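Intracellular protein transport protein USO1 (Saccharomyces cerevisiae S288c, PDB 6LSU) acts as a membrane tether required for protein transport from the endoplasmic reticulum to the Golgi complex. Local coordinates at residues 250-253 / 254-258; 302-305 / 306-310. All blocks are in the same frame, centred on the assembly; numbering follows the deposited sequence.

Interaction 1: residues 250-253 / 254-258; sequences SLVV and NDCLS
The flat carboxylate of Asp255 turns one face to the carbonyl of Leu251, one turn earlier at the start of helix 251-264 in the fourth armadillo (ARM) repeat. Leu251 O sits almost straight above the carboxylate carbon, 3.1 Å from Asp255 CG; as both groups are acceptors, this is contact without a bond. Asp255 CG is swung beside its own backbone N (chi1 -51°), which brings the carboxylate back over the preceding turn. Its OD1 is engaged in a salt bridge with Arg111, so the buried charge is met from outside the helix. The amide of Asn254 leaves by another side: Leu251 CD2 lies obliquely off its oxygen end, 4.3 Å from Asn254 OD1, and that oxygen accepts a hydrogen bond from Gln302 of helix 301-317. Along the backbone runs the regular helical ladder, from a weak first bond, Asn254 N to Ser250 O (3.3 Å), to firmer ones such as Asp255 N to Leu251 O (2.7 Å). Val252 and Cys256 form an apolar ridge against helix 233-244. Val253 and Leu257 run side by side, pointing the same way, with Val253 CG1 3.5 Å from Leu257 CD1.

Interaction 2: residues 302-305 / 306-310; sequences QRIV and NINTA
Within helix 301-317 of the fifth ARM repeat, an amide-amide bond between Gln302 and Asn306 and a bond from the Thr309 hydroxyl to the backbone carbonyl of Val305 add polar links to the backbone ladder. The Gln302 chain bends at its second torsion (chi2 55°) so that its amide reaches forward along the helix, and NE2 donates to Asn306 OD1 at 2.9 Å. The acceptor oxygen lies close to the plane of the Gln302 amide, but the nitrogen stands well above the carbonyl plane of Asn306, the two amides being turned 44° against each other. The same pair is joined through the backbone, Asn306 N to Gln302 O (2.8 Å). The other end of the Asn306 amide is held too, since ND2 donates to the Leu247 carbonyl in the loop before helix 251-264. One turn on, Val305 O takes two bonds from one residue: Thr309 N at 2.9 Å and Thr309 OG1 at 2.7 Å, arriving from opposite faces of the carbonyl plane. Ile304 and Asn308 lie alongside each other, Ile304 CG2 being 3.9 Å from Asn308 ND2, and both also touch Val354 of helix 354-366. With OD1 accepting and ND2 donating, the two bonds are consistent with a single orientation of the Asn306 amide, while the threonine hydroxyl spends its proton on its own helix.

Overall arrangement
Both contacts are short runs of successive turns within one helix, in the ARM-repeat solenoid of the globular head. They come in series, interaction 1 near the start of helix 251-264 in the fourth repeat and interaction 2 near the start of helix 301-317 in the fifth. Their centres are about 9 Å apart and the two helices touch directly. Gln302 NE2 serves both contacts, facing Asn254 on one helix and Asn306 on its own, and Asn254 CB packs on Asn306 OD1 beside it, which links successive repeats. On its other flank, interaction 1 meets helices 204-218 and 233-244, whereas interaction 2 meets helix 354-366, which continues the stacking along the solenoid.

Interaction 1: residues 250-253 / 254-258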
# COMPACT_ATOMS: atom_id res chain seq x y z
N SER A 250 7.89 7.16 19.55
CA SER A 250 8.47 7.64 18.29
C SER A 250 9.15 6.43 17.61
O SER A 250 8.36 5.45 17.27
CB SER A 250 9.29 8.88 18.50
OG SER A 250 10.53 8.58 19.12
N LEU A 251 10.48 6.42 17.50
CA LEU A 251 11.16 5.43 16.64
C LEU A 251 11.05 4.01 17.22
O LEU A 251 10.83 3.06 16.41
CB LEU A 251 12.60 5.86 16.44
CG LEU A 251 12.85 6.73 15.24
CD1 LEU A 251 14.37 6.87 15.07
CD2 LEU A 251 12.24 6.13 13.99
N VAL A 252 11.16 3.86 18.55
CA VAL A 252 11.18 2.51 19.18
C VAL A 252 9.90 1.76 18.79
O VAL A 252 10.00 0.58 18.41
CB VAL A 252 11.39 2.57 20.70
CG1 VAL A 252 11.33 1.18 21.31
CG2 VAL A 252 12.73 3.20 21.02
N VAL A 253 8.74 2.43 18.81
CA VAL A 253 7.45 1.84 18.35
C VAL A 253 7.51 1.51 16.86
O VAL A 253 7.03 0.46 16.50
CB VAL A 253 6.27 2.75 18.68
CG1 VAL A 253 5.00 2.26 18.04
CG2 VAL A 253 6.12 2.84 20.18
N ASN A 254 8.10 2.39 16.05
CA ASN A 254 8.30 2.15 14.60
C ASN A 254 9.15 0.88 14.43
O ASN A 254 8.76 -0.02 13.64
CB ASN A 254 9.01 3.34 13.96
CG ASN A 254 8.74 3.47 12.48
OD1 ASN A 254 8.88 4.53 11.93
ND2 ASN A 254 8.32 2.42 11.84
N ASP A 255 10.24 0.78 15.19
CA ASP A 255 11.11 -0.44 15.21
C ASP A 255 10.26 -1.65 15.64
O ASP A 255 10.17 -2.59 14.87
CB ASP A 255 12.35 -0.24 16.07
CG ASP A 255 13.15 1.04 15.76
OD1 ASP A 255 13.75 1.57 16.70
OD2 ASP A 255 13.18 1.51 14.59
N CYS A 256 9.58 -1.57 16.78
CA CYS A 256 8.74 -2.69 17.28
C CYS A 256 7.77 -3.12 16.19
O CYS A 256 7.82 -4.35 15.83
CB CYS A 256 7.99 -2.30 18.54
SG CYS A 256 9.07 -2.23 19.98
N LEU A 257 7.01 -2.16 15.63
CA LEU A 257 6.03 -2.50 14.55
C LEU A 257 6.79 -3.09 13.34
O LEU A 257 6.33 -4.07 12.77
CB LEU A 257 5.19 -1.26 14.20
CG LEU A 257 4.32 -0.72 15.34
CD1 LEU A 257 3.98 0.73 15.10
CD2 LEU A 257 3.08 -1.58 15.51
N SER A 258 7.91 -2.50 12.98
CA SER A 258 8.71 -2.87 11.79
C SER A 258 9.19 -4.32 11.97
O SER A 258 9.19 -5.12 11.00
CB SER A 258 9.85 -1.94 11.63
OG SER A 258 9.96 -1.57 10.28

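Interaction 2: residues 302-305 / 306-310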
# COMPACT_ATOMS: atom_id res chain seq x y z
N GLN A 302 5.66 10.85 12.32
CA GLN A 302 6.03 9.61 13.01
C GLN A 302 4.76 8.81 13.35
O GLN A 302 4.73 7.52 13.13
CB GLN A 302 6.88 9.92 14.23
CG GLN A 302 7.43 8.67 14.89
CD GLN A 302 8.20 7.83 13.89
OE1 GLN A 302 9.24 8.24 13.42
NE2 GLN A 302 7.75 6.62 13.60
N ARG A 303 3.73 9.49 13.88
CA ARG A 303 2.50 8.75 14.31
C ARG A 303 1.75 8.24 13.08
O ARG A 303 1.23 7.12 13.15
CB ARG A 303 1.63 9.65 15.16
CG ARG A 303 2.40 10.16 16.36
CD ARG A 303 1.70 11.26 17.04
NE ARG A 303 2.43 11.53 18.24
CZ ARG A 303 1.94 12.12 19.29
NH1 ARG A 303 0.70 12.55 19.28
NH2 ARG A 303 2.71 12.25 20.34
N ILE A 304 1.81 8.98 11.98
CA ILE A 304 1.24 8.56 10.66
C ILE A 304 1.89 7.25 10.22
O ILE A 304 1.15 6.29 9.84
CB ILE A 304 1.39 9.65 9.59
CG1 ILE A 304 0.40 10.79 9.90
CG2 ILE A 304 1.20 9.08 8.17
CD1 ILE A 304 0.61 12.06 9.07
N VAL A 305 3.23 7.22 10.24
CA VAL A 305 4.02 6.02 9.85
C VAL A 305 3.73 4.88 10.82
O VAL A 305 3.61 3.78 10.35
CB VAL A 305 5.53 6.33 9.81
CG1 VAL A 305 6.36 5.08 9.43
CG2 VAL A 305 5.85 7.47 8.86
N ASN A 306 3.59 5.14 12.13
CA ASN A 306 3.37 4.06 13.12
C ASN A 306 2.01 3.45 12.73
O ASN A 306 1.90 2.23 12.52
CB ASN A 306 3.46 4.53 14.57
CG ASN A 306 4.88 4.86 15.03
OD1 ASN A 306 5.86 4.59 14.35
ND2 ASN A 306 4.96 5.45 16.22
N ILE A 307 0.98 4.27 12.59
CA ILE A 307 -0.36 3.66 12.41
C ILE A 307 -0.34 2.92 11.07
O ILE A 307 -1.01 1.86 10.97
CB ILE A 307 -1.52 4.66 12.53
CG1 ILE A 307 -2.85 3.91 12.78
CG2 ILE A 307 -1.64 5.60 11.33
CD1 ILE A 307 -3.95 4.81 13.39
N ASN A 308 0.36 3.44 10.05
CA ASN A 308 0.24 2.85 8.72
C ASN A 308 0.94 1.48 8.80
O ASN A 308 0.49 0.50 8.15
CB ASN A 308 0.79 3.81 7.67
CG ASN A 308 -0.24 4.77 7.09
OD1 ASN A 308 -1.45 4.69 7.33
ND2 ASN A 308 0.25 5.73 6.31
N THR A 309 2.08 1.44 9.49
CA THR A 309 2.79 0.16 9.72
C THR A 309 1.84 -0.81 10.45
O THR A 309 1.73 -2.01 10.00
CB THR A 309 4.10 0.38 10.46
OG1 THR A 309 4.86 1.40 9.81
CG2 THR A 309 4.92 -0.91 10.49
N ALA A 310 1.17 -0.36 11.51
CA ALA A 310 0.13 -1.16 12.20
C ALA A 310 -0.94 -1.70 11.22
O ALA A 310 -1.24 -2.90 11.25
CB ALA A 310 -0.47 -0.35 13.33